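Local coordinates for toluene, o-xylene monooxygenase oxygenase subunit (Pseudomonas stutzeri, PDB 2INC), which is probably a helical subunit of the oxygenase component of a bacterial monooxygenase that hydroxylates toluene and o-xylene, at residues Arg69-Leu74 against Ser261-Lys266; Arg122-Ala127 against Glu197-Ala202; Leu128-Val133 against Lys201-Trp206; Ala211-Asn216 against Glu276-Trp281; Glu224-Gln229 against Ala295-Leu300. One frame throughout, in Å; residues are numbered along the deposited sequence.

Overall arrangement
Interactions 2 to 5 are buried, whereas interaction 1 is a surface contact between a loop and a helix. Interactions 2, 4 and 5 join helices, and interaction 3 sets a turn on a helix. Interactions 2 and 3 both tie helix 121-138 to the 197-206 region, and their centres lie about 8 Å apart. Interactions 4 and 5 share helices 208-237 and 274-299, with centres about 22 Å apart. None has a polar bond between its segments. Interaction 1 adds a carboxylate that shapes its loop, interaction 4 a threonine hydroxyl satisfied within its own helix, and interaction 5 an aromatic face. Ile215 of interaction 4 packs on Ile199 of interaction 2, and Ser261 of interaction 1 is probably hydrogen-bonded to Asn216 of interaction 4.

Interaction 1 (Arg69-Leu74 against Ser261-Lys266); sequences RDPDQL and SSALVK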
# COMPACT_ATOMS: atom_id res chain seq x y z
N ARG B 69 9.93 20.68 -19.26
CA ARG B 69 10.02 19.76 -18.13
C ARG B 69 10.00 20.59 -16.84
O ARG B 69 10.82 21.49 -16.67
CB ARG B 69 11.31 18.91 -18.22
CG ARG B 69 11.45 18.08 -19.50
CD ARG B 69 10.47 16.90 -19.44
NE ARG B 69 10.52 16.02 -20.64
CZ ARG B 69 9.74 16.16 -21.72
NH1 ARG B 69 9.85 15.30 -22.73
NH2 ARG B 69 8.86 17.15 -21.83
N ASP B 70 9.07 20.28 -15.93
CA ASP B 70 9.06 20.81 -14.55
C ASP B 70 10.36 20.45 -13.85
O ASP B 70 10.66 19.26 -13.72
CB ASP B 70 7.92 20.16 -13.75
CG ASP B 70 7.84 20.63 -12.29
OD1 ASP B 70 6.96 20.12 -11.53
OD2 ASP B 70 8.63 21.53 -11.91
N PRO B 71 11.13 21.47 -13.37
CA PRO B 71 12.39 21.18 -12.65
C PRO B 71 12.20 20.39 -11.35
O PRO B 71 13.10 19.63 -10.95
CB PRO B 71 12.98 22.59 -12.39
CG PRO B 71 11.83 23.51 -12.44
CD PRO B 71 10.90 22.93 -13.50
N ASP B 72 11.02 20.50 -10.70
CA ASP B 72 10.71 19.68 -9.54
C ASP B 72 10.14 18.29 -9.93
O ASP B 72 10.03 17.42 -9.10
CB ASP B 72 9.70 20.41 -8.61
CG ASP B 72 10.33 21.59 -7.85
OD1 ASP B 72 10.68 22.62 -8.49
OD2 ASP B 72 10.48 21.50 -6.61
N GLN B 73 9.77 18.10 -11.20
CA GLN B 73 9.28 16.80 -11.70
C GLN B 73 8.06 16.27 -10.97
O GLN B 73 7.90 15.08 -10.80
CB GLN B 73 10.40 15.74 -11.70
CG GLN B 73 11.54 16.17 -12.60
CD GLN B 73 12.63 15.13 -12.82
OE1 GLN B 73 13.80 15.50 -12.96
NE2 GLN B 73 12.26 13.85 -12.86
N LEU B 74 7.18 17.16 -10.56
CA LEU B 74 6.07 16.73 -9.73
C LEU B 74 5.12 15.90 -10.56
O LEU B 74 4.85 16.21 -11.73
CB LEU B 74 5.28 17.95 -9.23
CG LEU B 74 5.83 18.67 -8.03
CD1 LEU B 74 4.82 19.86 -7.76
CD2 LEU B 74 5.83 17.70 -6.87
N SER B 261 8.30 28.55 -13.19
CA SER B 261 8.09 29.76 -14.00
C SER B 261 9.44 30.17 -14.64
O SER B 261 9.50 30.51 -15.81
CB SER B 261 7.52 30.90 -13.17
OG SER B 261 6.23 30.58 -12.70
N SER B 262 10.51 30.05 -13.84
CA SER B 262 11.83 30.35 -14.33
C SER B 262 12.26 29.35 -15.43
O SER B 262 12.82 29.74 -16.44
CB SER B 262 12.83 30.43 -13.17
OG SER B 262 14.10 30.71 -13.70
N ALA B 263 11.93 28.06 -15.26
CA ALA B 263 12.29 27.07 -16.27
C ALA B 263 11.59 27.35 -17.57
O ALA B 263 12.19 27.21 -18.64
CB ALA B 263 12.05 25.65 -15.78
N LEU B 264 10.34 27.77 -17.49
CA LEU B 264 9.58 28.07 -18.69
C LEU B 264 10.11 29.31 -19.43
O LEU B 264 10.23 29.31 -20.65
CB LEU B 264 8.10 28.24 -18.37
CG LEU B 264 7.13 28.35 -19.58
CD1 LEU B 264 7.21 27.18 -20.54
CD2 LEU B 264 5.73 28.51 -19.08
N VAL B 265 10.40 30.37 -18.70
CA VAL B 265 10.96 31.58 -19.32
C VAL B 265 12.28 31.15 -19.98
O VAL B 265 12.55 31.53 -21.15
CB VAL B 265 11.19 32.68 -18.31
CG1 VAL B 265 12.20 33.74 -18.86
CG2 VAL B 265 9.86 33.32 -17.93
N LYS B 266 13.07 30.34 -19.28
CA LYS B 266 14.32 29.85 -19.84
C LYS B 266 14.08 29.22 -21.21
O LYS B 266 14.79 29.52 -22.21
CB LYS B 266 14.98 28.84 -18.91
CG LYS B 266 16.35 28.40 -19.40
CD LYS B 266 17.05 27.58 -18.39
CE LYS B 266 18.32 27.02 -18.97
NZ LYS B 266 18.85 25.87 -18.16
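Pro71 sets its CD and CG against the methyl of Ala263. Its CD lies 3.7 Å from Ala263 CB, and its CG lies 4.0 Å from the same carbon. Both CB atoms are directed at the opposite segment, so the proline ring and the alanine methyl meet between the two backbones. The carbonyl oxygen Arg69 O adds a looser approach, 4.4 Å from Ala263 CB. The contact is small and carries no polar bond from one segment to the other.

The proline is presented by a type I beta turn from Asp70 to Gln73, with a backbone bond of 2.9 Å from Gln73 N to Asp70 O. Asp70 braces this turn with its carboxylate. Its CG stands anti to the backbone N (chi1 179°), which carries both oxygens over the following residues. OD2 of Asp70 accepts from Asp72 N at 2.9 Å, an Asx turn. OD1 of Asp70 accepts from Leu74 N at 3.1 Å in a fairly straight bond. Both donors come from above the carboxylate plane, by 67° at OD2 and 53° at OD1. The buried acid is thus held at both oxygens by its own loop.

The loop joins helix 46-56 to helix 76-99, while Ala263 belongs to helix 241-268. The same helix gives a salt bridge from Arg259 to Asp72, and its Trp260 packs on Pro71. Helix 142-172 lies against the loop through Thr143, Cys147 and Tyr150, and Phe212 of helix 208-237 packs on Ser261 and Leu264.

Interaction 2 (Arg122-Ala127 against Glu197-Ala202); sequences RYLFHA and ELIEKA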
# COMPACT_ATOMS: atom_id res chain seq x y z
N ARG B 122 -8.21 35.80 1.92
CA ARG B 122 -8.93 34.66 1.36
C ARG B 122 -9.40 35.00 -0.08
O ARG B 122 -9.42 34.13 -0.97
CB ARG B 122 -10.07 34.17 2.27
CG ARG B 122 -11.38 34.97 2.21
CD ARG B 122 -12.47 34.16 2.91
NE ARG B 122 -13.73 34.94 2.95
CZ ARG B 122 -14.08 35.68 3.97
NH1 ARG B 122 -13.31 35.69 5.06
NH2 ARG B 122 -15.23 36.35 3.94
N TYR B 123 -9.76 36.27 -0.31
CA TYR B 123 -10.16 36.71 -1.67
C TYR B 123 -8.94 36.69 -2.60
O TYR B 123 -8.97 36.15 -3.72
CB TYR B 123 -10.88 38.09 -1.62
CG TYR B 123 -12.20 37.92 -0.88
CD1 TYR B 123 -13.31 37.43 -1.54
CD2 TYR B 123 -12.32 38.21 0.49
CE1 TYR B 123 -14.50 37.22 -0.89
CE2 TYR B 123 -13.57 37.96 1.16
CZ TYR B 123 -14.62 37.48 0.46
OH TYR B 123 -15.86 37.20 1.05
N LEU B 124 -7.86 37.26 -2.17
CA LEU B 124 -6.74 37.36 -3.06
C LEU B 124 -6.21 35.94 -3.42
O LEU B 124 -5.91 35.68 -4.57
CB LEU B 124 -5.65 38.20 -2.42
CG LEU B 124 -4.40 38.34 -3.28
CD1 LEU B 124 -4.69 38.74 -4.78
CD2 LEU B 124 -3.56 39.47 -2.65
N PHE B 125 -6.13 35.03 -2.45
CA PHE B 125 -5.60 33.68 -2.72
C PHE B 125 -6.55 32.90 -3.61
O PHE B 125 -6.08 32.16 -4.48
CB PHE B 125 -5.31 32.88 -1.41
CG PHE B 125 -4.21 33.46 -0.55
CD1 PHE B 125 -4.17 33.17 0.83
CD2 PHE B 125 -3.21 34.25 -1.08
CE1 PHE B 125 -3.18 33.66 1.67
CE2 PHE B 125 -2.20 34.78 -0.26
CZ PHE B 125 -2.17 34.48 1.12
N HIS B 126 -7.87 33.08 -3.42
CA HIS B 126 -8.80 32.44 -4.33
C HIS B 126 -8.70 33.03 -5.75
O HIS B 126 -8.74 32.28 -6.71
CB HIS B 126 -10.25 32.52 -3.85
CG HIS B 126 -11.18 31.71 -4.70
ND1 HIS B 126 -11.13 30.34 -4.78
CD2 HIS B 126 -12.13 32.10 -5.59
CE1 HIS B 126 -12.03 29.91 -5.64
NE2 HIS B 126 -12.66 30.96 -6.14
N ALA B 127 -8.47 34.33 -5.88
CA ALA B 127 -8.26 34.95 -7.20
C ALA B 127 -6.99 34.37 -7.84
O ALA B 127 -6.98 34.15 -9.04
CB ALA B 127 -8.13 36.48 -7.05
N GLU B 197 -7.36 45.66 -8.14
CA GLU B 197 -7.29 46.11 -9.54
C GLU B 197 -6.36 45.23 -10.33
O GLU B 197 -6.72 44.78 -11.41
CB GLU B 197 -6.82 47.58 -9.62
CG GLU B 197 -6.71 48.10 -11.08
CD GLU B 197 -6.48 49.60 -11.18
OE1 GLU B 197 -6.23 50.29 -10.16
OE2 GLU B 197 -6.52 50.09 -12.32
N LEU B 198 -5.15 45.01 -9.80
CA LEU B 198 -4.18 44.15 -10.46
C LEU B 198 -4.76 42.74 -10.80
O LEU B 198 -4.77 42.31 -11.95
CB LEU B 198 -2.99 43.98 -9.55
CG LEU B 198 -1.93 42.98 -10.06
CD1 LEU B 198 -1.38 43.26 -11.50
CD2 LEU B 198 -0.81 42.86 -9.04
N ILE B 199 -5.26 42.04 -9.78
CA ILE B 199 -5.77 40.69 -10.02
C ILE B 199 -7.07 40.71 -10.86
O ILE B 199 -7.23 39.85 -11.71
CB ILE B 199 -5.92 39.88 -8.70
CG1 ILE B 199 -6.02 38.37 -9.01
CG2 ILE B 199 -7.21 40.24 -8.03
CD1 ILE B 199 -4.82 37.72 -9.85
N GLU B 200 -8.02 41.66 -10.67
CA GLU B 200 -9.18 41.64 -11.57
C GLU B 200 -8.81 41.80 -13.04
O GLU B 200 -9.39 41.11 -13.90
CB GLU B 200 -10.22 42.69 -11.21
CG GLU B 200 -10.92 42.34 -9.90
CD GLU B 200 -11.97 43.39 -9.49
OE1 GLU B 200 -12.23 44.36 -10.24
OE2 GLU B 200 -12.54 43.21 -8.40
N LYS B 201 -7.89 42.72 -13.34
CA LYS B 201 -7.43 42.90 -14.72
C LYS B 201 -6.65 41.71 -15.25
O LYS B 201 -6.88 41.26 -16.40
CB LYS B 201 -6.59 44.17 -14.88
CG LYS B 201 -7.48 45.43 -14.71
CD LYS B 201 -6.65 46.71 -14.91
CE LYS B 201 -7.65 47.87 -15.00
NZ LYS B 201 -7.02 49.27 -14.99
N ALA B 202 -5.72 41.20 -14.42
CA ALA B 202 -4.93 40.01 -14.79
C ALA B 202 -5.86 38.81 -15.08
O ALA B 202 -5.60 38.05 -15.99
CB ALA B 202 -3.89 39.66 -13.72
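Ile199 turns its CG1 anti to the backbone N (chi1 -162°), and CG2 then falls between the backbone N and the carbonyl carbon. Both branches reach the methyl of Ala127. CG1 of Ile199 lies 3.4 Å from Ala127 CB, closer than usual for two carbons, and CG2 of Ile199 is 4.0 Å from that atom. The methyl therefore sits against the fork of the isoleucine. With so small a partner the backbones come near, and the CA atoms of Ala127 and Ile199 are 6.9 Å apart.

Leu124, one turn before Ala127, adds a second apolar touch. Its own CG is anti to the backbone N (chi1 179°), and this brings CD1 of Leu124 to 4.3 Å from Ile199 CB. Ile199 thus meets two side chains from one ridge of the facing helix. All three residues are buried.

The contact joins helix 121-138 to helix 190-202. Trp186 of helix 182-188 packs on both Leu124 and Ile199. Helix 208-237 covers another part, with Val223 and Leu227 on Leu124 and Ile215 on Ile199. Another protein chain of the assembly accepts or donates hydrogen bonds at nearby Arg122, His126 and Glu200.

Interaction 3 (Leu128-Val133 against Lys201-Trp206); sequences LQMGSV and KALIAW
Leu203 lays one methyl on the backbone of Gly131. CD2 of Leu203 is 3.6 Å from Gly131 N and 3.6 Å from Gly131 CA. The glycine has no side chain, so the leucine meets main-chain atoms directly and the CA atoms of Gly131 and Leu203 come within 5.9 Å. Met130 adds a looser touch, its CB 4.3 Å from Leu203 CD2. The contact is apolar and buried.

The leucine is aimed by its torsion and by its turn. Its CG lies anti to the carbonyl carbon, beside the backbone N (chi1 -73°), and CD2 is carried to the helix. A type I beta turn runs from Ala202 to Ala205, with Ala205 N bonded to Ala202 O at 3.1 Å. Further out, the ring of Trp206 has Ile204 O 3.4 Å above one face, near its rim. Trp206 also meets Tyr134 edge-to-face, and its carbonyl oxygen accepts from the Tyr134 hydroxyl. A basic side chain of another protein chain bonds to Leu203 O.

Here a leucine of the turn at Ala202-Ala205 docks at a glycine of helix 121-138. The contact belongs to the helical fold of the methane/phenol/alkene hydroxylase family, which is part of the ferritin clan.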
# COMPACT_ATOMS: atom_id res chain seq x y z
N LEU B 128 -5.98 34.05 -7.06
CA LEU B 128 -4.79 33.40 -7.63
C LEU B 128 -5.10 31.98 -8.08
O LEU B 128 -4.54 31.49 -9.10
CB LEU B 128 -3.64 33.39 -6.61
CG LEU B 128 -3.00 34.73 -6.25
CD1 LEU B 128 -1.91 34.44 -5.20
CD2 LEU B 128 -2.42 35.38 -7.48
N GLN B 129 -5.90 31.26 -7.28
CA GLN B 129 -6.38 29.92 -7.60
C GLN B 129 -7.07 29.96 -8.95
O GLN B 129 -6.84 29.14 -9.79
CB GLN B 129 -7.38 29.51 -6.52
CG GLN B 129 -7.97 28.08 -6.67
CD GLN B 129 -8.90 27.79 -5.54
OE1 GLN B 129 -8.84 28.47 -4.51
NE2 GLN B 129 -9.82 26.81 -5.73
N MET B 130 -7.95 30.93 -9.15
CA MET B 130 -8.60 31.10 -10.43
C MET B 130 -7.63 31.43 -11.56
O MET B 130 -7.75 30.92 -12.70
CB MET B 130 -9.62 32.23 -10.33
CG MET B 130 -10.79 31.85 -9.44
SD MET B 130 -11.75 33.37 -9.12
CE MET B 130 -12.49 33.70 -10.73
N GLY B 131 -6.68 32.31 -11.27
CA GLY B 131 -5.61 32.70 -12.23
C GLY B 131 -4.83 31.53 -12.72
O GLY B 131 -4.69 31.31 -13.94
N SER B 132 -4.31 30.73 -11.80
CA SER B 132 -3.51 29.59 -12.19
C SER B 132 -4.30 28.44 -12.83
O SER B 132 -3.76 27.70 -13.68
CB SER B 132 -2.63 29.08 -11.01
OG SER B 132 -3.49 28.64 -9.96
N VAL B 133 -5.60 28.33 -12.51
CA VAL B 133 -6.38 27.25 -13.10
C VAL B 133 -6.82 27.69 -14.51
O VAL B 133 -7.14 26.85 -15.36
CB VAL B 133 -7.61 26.84 -12.20
CG1 VAL B 133 -8.75 27.70 -12.44
CG2 VAL B 133 -7.94 25.32 -12.34
N LYS B 201 -7.89 42.72 -13.34
CA LYS B 201 -7.43 42.90 -14.72
C LYS B 201 -6.65 41.71 -15.25
O LYS B 201 -6.88 41.26 -16.40
CB LYS B 201 -6.59 44.17 -14.88
CG LYS B 201 -7.48 45.43 -14.71
CD LYS B 201 -6.65 46.71 -14.91
CE LYS B 201 -7.65 47.87 -15.00
NZ LYS B 201 -7.02 49.27 -14.99
N ALA B 202 -5.72 41.20 -14.42
CA ALA B 202 -4.93 40.01 -14.79
C ALA B 202 -5.86 38.81 -15.08
O ALA B 202 -5.60 38.05 -15.99
CB ALA B 202 -3.89 39.66 -13.72
N LEU B 203 -6.98 38.67 -14.37
CA LEU B 203 -7.88 37.56 -14.60
C LEU B 203 -8.58 37.56 -15.95
O LEU B 203 -9.23 36.55 -16.31
CB LEU B 203 -8.91 37.44 -13.45
CG LEU B 203 -8.29 36.91 -12.13
CD1 LEU B 203 -9.42 36.91 -11.08
CD2 LEU B 203 -7.83 35.54 -12.36
N ILE B 204 -8.52 38.67 -16.67
CA ILE B 204 -9.10 38.72 -18.03
C ILE B 204 -8.05 38.79 -19.13
O ILE B 204 -8.37 39.07 -20.31
CB ILE B 204 -10.22 39.78 -18.14
CG1 ILE B 204 -9.67 41.20 -17.98
CG2 ILE B 204 -11.32 39.46 -17.10
CD1 ILE B 204 -10.69 42.25 -18.31
N ALA B 205 -6.80 38.48 -18.79
CA ALA B 205 -5.74 38.38 -19.79
C ALA B 205 -5.75 36.93 -20.37
O ALA B 205 -5.16 36.04 -19.73
CB ALA B 205 -4.41 38.63 -19.11
N TRP B 206 -6.40 36.69 -21.52
CA TRP B 206 -6.74 35.32 -21.91
C TRP B 206 -5.65 34.60 -22.70
O TRP B 206 -5.63 33.36 -22.78
CB TRP B 206 -8.05 35.25 -22.70
CG TRP B 206 -9.19 35.95 -22.10
CD1 TRP B 206 -9.91 36.97 -22.68
CD2 TRP B 206 -9.84 35.65 -20.86
NE1 TRP B 206 -10.96 37.33 -21.86
CE2 TRP B 206 -10.95 36.54 -20.74
CE3 TRP B 206 -9.62 34.70 -19.85
CZ2 TRP B 206 -11.79 36.53 -19.64
CZ3 TRP B 206 -10.45 34.68 -18.76
CH2 TRP B 206 -11.55 35.60 -18.66

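Interaction 4 (Ala211-Asn216 against Glu276-Trp281); sequences AFTAIN and EVLQKW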
# COMPACT_ATOMS: atom_id res chain seq x y z
N ALA B 211 -1.18 35.47 -19.68
CA ALA B 211 -1.73 34.97 -18.41
C ALA B 211 -0.64 34.49 -17.51
O ALA B 211 -0.59 34.85 -16.33
CB ALA B 211 -2.78 33.84 -18.64
N PHE B 212 0.26 33.70 -18.06
CA PHE B 212 1.45 33.30 -17.36
C PHE B 212 2.27 34.48 -16.83
O PHE B 212 2.72 34.47 -15.68
CB PHE B 212 2.27 32.39 -18.26
CG PHE B 212 3.66 32.09 -17.72
CD1 PHE B 212 3.84 31.23 -16.64
CD2 PHE B 212 4.76 32.65 -18.32
CE1 PHE B 212 5.10 30.95 -16.13
CE2 PHE B 212 6.06 32.38 -17.82
CZ PHE B 212 6.21 31.51 -16.73
N THR B 213 2.53 35.48 -17.68
CA THR B 213 3.31 36.64 -17.25
C THR B 213 2.56 37.41 -16.19
O THR B 213 3.07 37.69 -15.09
CB THR B 213 3.66 37.52 -18.47
OG1 THR B 213 4.35 36.71 -19.42
CG2 THR B 213 4.52 38.71 -18.04
N ALA B 214 1.30 37.74 -16.45
CA ALA B 214 0.58 38.55 -15.52
C ALA B 214 0.44 37.86 -14.17
O ALA B 214 0.65 38.51 -13.13
CB ALA B 214 -0.78 39.02 -16.10
N ILE B 215 0.12 36.57 -14.16
CA ILE B 215 -0.14 35.87 -12.87
C ILE B 215 1.17 35.41 -12.22
O ILE B 215 1.40 35.66 -11.05
CB ILE B 215 -1.02 34.63 -13.08
CG1 ILE B 215 -2.37 35.01 -13.66
CG2 ILE B 215 -1.17 33.87 -11.77
CD1 ILE B 215 -3.14 35.92 -12.74
N ASN B 216 2.01 34.74 -12.98
CA ASN B 216 3.13 34.07 -12.34
C ASN B 216 4.33 34.96 -12.28
O ASN B 216 5.19 34.82 -11.36
CB ASN B 216 3.52 32.78 -13.07
CG ASN B 216 2.82 31.53 -12.48
OD1 ASN B 216 1.71 31.63 -11.99
ND2 ASN B 216 3.47 30.38 -12.55
N GLU B 276 11.69 39.85 -25.78
CA GLU B 276 11.04 41.13 -26.00
C GLU B 276 9.53 40.99 -25.77
O GLU B 276 8.88 41.92 -25.28
CB GLU B 276 11.34 41.67 -27.41
CG GLU B 276 12.88 41.88 -27.76
CD GLU B 276 13.74 40.57 -27.82
OE1 GLU B 276 13.35 39.57 -28.49
OE2 GLU B 276 14.84 40.56 -27.21
N VAL B 277 8.97 39.83 -26.13
CA VAL B 277 7.53 39.62 -25.97
C VAL B 277 7.24 39.60 -24.44
O VAL B 277 6.30 40.25 -23.98
CB VAL B 277 7.07 38.30 -26.65
CG1 VAL B 277 5.73 37.83 -26.03
CG2 VAL B 277 6.84 38.50 -28.15
N LEU B 278 8.10 38.91 -23.69
CA LEU B 278 7.93 38.79 -22.24
C LEU B 278 8.20 40.13 -21.54
O LEU B 278 7.46 40.52 -20.63
CB LEU B 278 8.83 37.70 -21.68
CG LEU B 278 8.39 36.27 -22.02
CD1 LEU B 278 9.52 35.36 -21.75
CD2 LEU B 278 7.14 35.78 -21.25
N GLN B 279 9.23 40.87 -22.00
CA GLN B 279 9.53 42.17 -21.39
C GLN B 279 8.46 43.20 -21.64
O GLN B 279 8.22 44.05 -20.78
CB GLN B 279 10.87 42.68 -21.86
CG GLN B 279 11.95 41.85 -21.32
CD GLN B 279 13.30 42.29 -21.86
OE1 GLN B 279 13.44 42.64 -23.03
NE2 GLN B 279 14.29 42.26 -21.01
N LYS B 280 7.79 43.11 -22.77
CA LYS B 280 6.69 44.02 -23.07
C LYS B 280 5.49 43.75 -22.20
O LYS B 280 4.76 44.67 -21.80
CB LYS B 280 6.27 43.90 -24.52
CG LYS B 280 5.26 44.96 -24.98
CD LYS B 280 4.69 44.78 -26.46
CE LYS B 280 5.75 44.33 -27.50
NZ LYS B 280 7.16 44.81 -27.19
N TRP B 281 5.22 42.48 -21.94
CA TRP B 281 4.09 42.14 -21.04
C TRP B 281 4.40 42.53 -19.59
O TRP B 281 3.56 43.10 -18.90
CB TRP B 281 3.76 40.64 -21.13
CG TRP B 281 2.95 40.25 -22.32
CD1 TRP B 281 2.02 41.01 -22.99
CD2 TRP B 281 2.94 38.96 -22.93
NE1 TRP B 281 1.46 40.27 -24.01
CE2 TRP B 281 1.99 39.00 -23.98
CE3 TRP B 281 3.63 37.77 -22.69
CZ2 TRP B 281 1.73 37.90 -24.80
CZ3 TRP B 281 3.38 36.67 -23.52
CH2 TRP B 281 2.44 36.76 -24.56
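Thr213 buries the most surface here, and both branches of its side chain meet segment 276-281. Its methyl CG2 lies 3.7 Å from Trp281 CB. Its hydroxyl OG1 is 3.5 Å from Leu278 CD2 and 3.5 Å from Trp281 CE3. The threonine thus faces both residues, which lie one turn apart on the other helix, with its side chain at about a right angle to that of Trp281.

The first torsion of Thr213 (chi1 -57°) divides the work. OG1 stands beside the backbone N, anti to the carbonyl carbon, and CG2 stands anti to the backbone N. In this position OG1 is hydrogen-bonded to Gly209 O, one turn earlier in the same helix. The polar atom is thus satisfied by its own helix, and it touches Leu278 and Trp281 by packing alone. Trimming Thr213 to an alanine would probably open a gap beside Trp281 CB and Leu278 CD2, and would deprive Gly209 O of the hydroxyl.

Val277 O of the same helix lies 3.5 Å above one face of the Trp281 ring, toward the rim. The CA atoms of Thr213 and Trp281 are 6.7 Å apart, a close approach for two helices.

The contact joins helix 208-237, which has a wider pi-type turn at 213-216, to helix 274-299. Loop residues Ser58, Pro59 and Asp207 pack on Trp281, and Leu60 packs on Leu278. From helix 208-237, Phe212 packs on Ser261 and Leu264 of helix 241-268, and Ala214 on Ala202 of helix 190-202.

Interaction 5 (Glu224-Gln229 against Ala295-Leu300); sequences EEALLQ and AYCSAL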
# COMPACT_ATOMS: atom_id res chain seq x y z
N GLU B 224 3.32 37.60 -2.99
CA GLU B 224 4.09 36.78 -2.07
C GLU B 224 4.97 37.68 -1.22
O GLU B 224 5.12 37.43 -0.03
CB GLU B 224 4.92 35.75 -2.82
CG GLU B 224 4.00 34.70 -3.50
CD GLU B 224 4.60 34.09 -4.77
OE1 GLU B 224 5.82 34.34 -5.09
OE2 GLU B 224 3.85 33.34 -5.45
N GLU B 225 5.54 38.72 -1.81
CA GLU B 225 6.41 39.64 -1.05
C GLU B 225 5.62 40.50 -0.06
O GLU B 225 6.00 40.63 1.09
CB GLU B 225 7.36 40.43 -1.96
CG GLU B 225 8.43 39.55 -2.69
CD GLU B 225 9.20 38.54 -1.80
OE1 GLU B 225 9.73 38.93 -0.73
OE2 GLU B 225 9.32 37.33 -2.19
N ALA B 226 4.47 41.00 -0.47
CA ALA B 226 3.64 41.76 0.46
C ALA B 226 3.04 40.91 1.58
O ALA B 226 3.21 41.20 2.78
CB ALA B 226 2.53 42.53 -0.31
N LEU B 227 2.36 39.84 1.19
CA LEU B 227 1.52 39.09 2.12
C LEU B 227 2.26 37.99 2.82
O LEU B 227 1.90 37.62 3.91
CB LEU B 227 0.31 38.51 1.40
CG LEU B 227 -0.89 39.43 1.31
CD1 LEU B 227 -0.66 40.62 0.34
CD2 LEU B 227 -2.05 38.62 0.84
N LEU B 228 3.30 37.42 2.23
CA LEU B 228 3.95 36.35 2.97
C LEU B 228 5.20 36.94 3.61
O LEU B 228 5.34 36.89 4.83
CB LEU B 228 4.28 35.14 2.07
CG LEU B 228 3.13 34.53 1.28
CD1 LEU B 228 3.62 33.30 0.48
CD2 LEU B 228 1.97 34.16 2.20
N GLN B 229 6.05 37.53 2.80
CA GLN B 229 7.29 38.06 3.31
C GLN B 229 7.10 39.21 4.32
O GLN B 229 7.54 39.08 5.46
CB GLN B 229 8.22 38.45 2.18
CG GLN B 229 9.65 38.69 2.63
CD GLN B 229 10.29 37.45 3.17
OE1 GLN B 229 10.07 36.35 2.68
NE2 GLN B 229 11.12 37.62 4.18
N ALA B 295 0.12 50.38 -2.12
CA ALA B 295 -1.09 50.65 -1.34
C ALA B 295 -1.15 49.78 -0.09
O ALA B 295 -1.59 50.24 0.97
CB ALA B 295 -2.29 50.41 -2.14
N TYR B 296 -0.72 48.53 -0.23
CA TYR B 296 -0.81 47.58 0.87
C TYR B 296 0.27 47.86 1.91
O TYR B 296 -0.01 48.07 3.05
CB TYR B 296 -0.71 46.14 0.31
CG TYR B 296 -0.83 45.03 1.34
CD1 TYR B 296 -2.07 44.51 1.68
CD2 TYR B 296 0.30 44.48 1.93
CE1 TYR B 296 -2.20 43.50 2.62
CE2 TYR B 296 0.20 43.45 2.90
CZ TYR B 296 -1.06 42.97 3.23
OH TYR B 296 -1.23 41.94 4.15
N CYS B 297 1.52 47.92 1.47
CA CYS B 297 2.61 48.03 2.39
C CYS B 297 2.72 49.41 3.03
O CYS B 297 3.17 49.52 4.15
CB CYS B 297 3.91 47.67 1.68
SG CYS B 297 4.01 45.90 1.26
N SER B 298 2.26 50.46 2.35
CA SER B 298 2.34 51.78 2.94
C SER B 298 1.45 51.84 4.16
O SER B 298 1.68 52.63 5.07
CB SER B 298 1.96 52.87 1.94
OG SER B 298 0.55 52.84 1.77
N ALA B 299 0.43 51.00 4.19
CA ALA B 299 -0.55 51.02 5.28
C ALA B 299 -0.09 50.20 6.47
O ALA B 299 -0.65 50.35 7.56
CB ALA B 299 -1.90 50.56 4.80
N LEU B 300 0.90 49.34 6.28
CA LEU B 300 1.50 48.57 7.37
C LEU B 300 2.40 49.49 8.21
O LEU B 300 2.80 50.54 7.73
CB LEU B 300 2.39 47.46 6.81
CG LEU B 300 1.79 46.27 6.05
CD1 LEU B 300 2.92 45.37 5.63
CD2 LEU B 300 0.85 45.53 6.93
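Ala226 and Leu227 pack on Tyr296 and Cys297 in a buried, apolar helix-helix contact of the all-helical hydroxylase fold. Helix 208-237 meets the C-terminal end of helix 274-299. The axes of the short segments 224-229 and 295-299 run in roughly the same direction, 37° apart, and approach to 10.3 Å.

A CH-pi contact carries much of it. Leu227 brings CD1 over one face of the Tyr296 ring, 3.9 Å from its centroid and 17° off the ring normal. The two side chains cross at about a right angle. Tyr296 holds its CG anti to the backbone N (chi1 -178°), which extends the ring toward the other helix. Ala226 fills the space next to it, with CB 3.7 Å from Tyr296 CD2 and 4.0 Å from Cys297 SG.

The tyrosine has further partners around it. Its hydroxyl is hydrogen-bonded to Phe117 O, and its ring meets Trp192 and Phe117 edge-to-face. Replacing Tyr296 by an alanine would probably leave Leu227 CD1 without the ring it covers and Phe117 O without its hydroxyl partner. Leu227 also touches Leu124 and Phe125 of helix 121-138, and Ala306 and Ile307 of helix 303-319 pack on Cys297.

Segment 224-229 includes a wider pi-type turn. There Glu224 O accepts two backbone bonds, from Leu228 N at 2.9 Å and from Gln229 N at 3.0 Å.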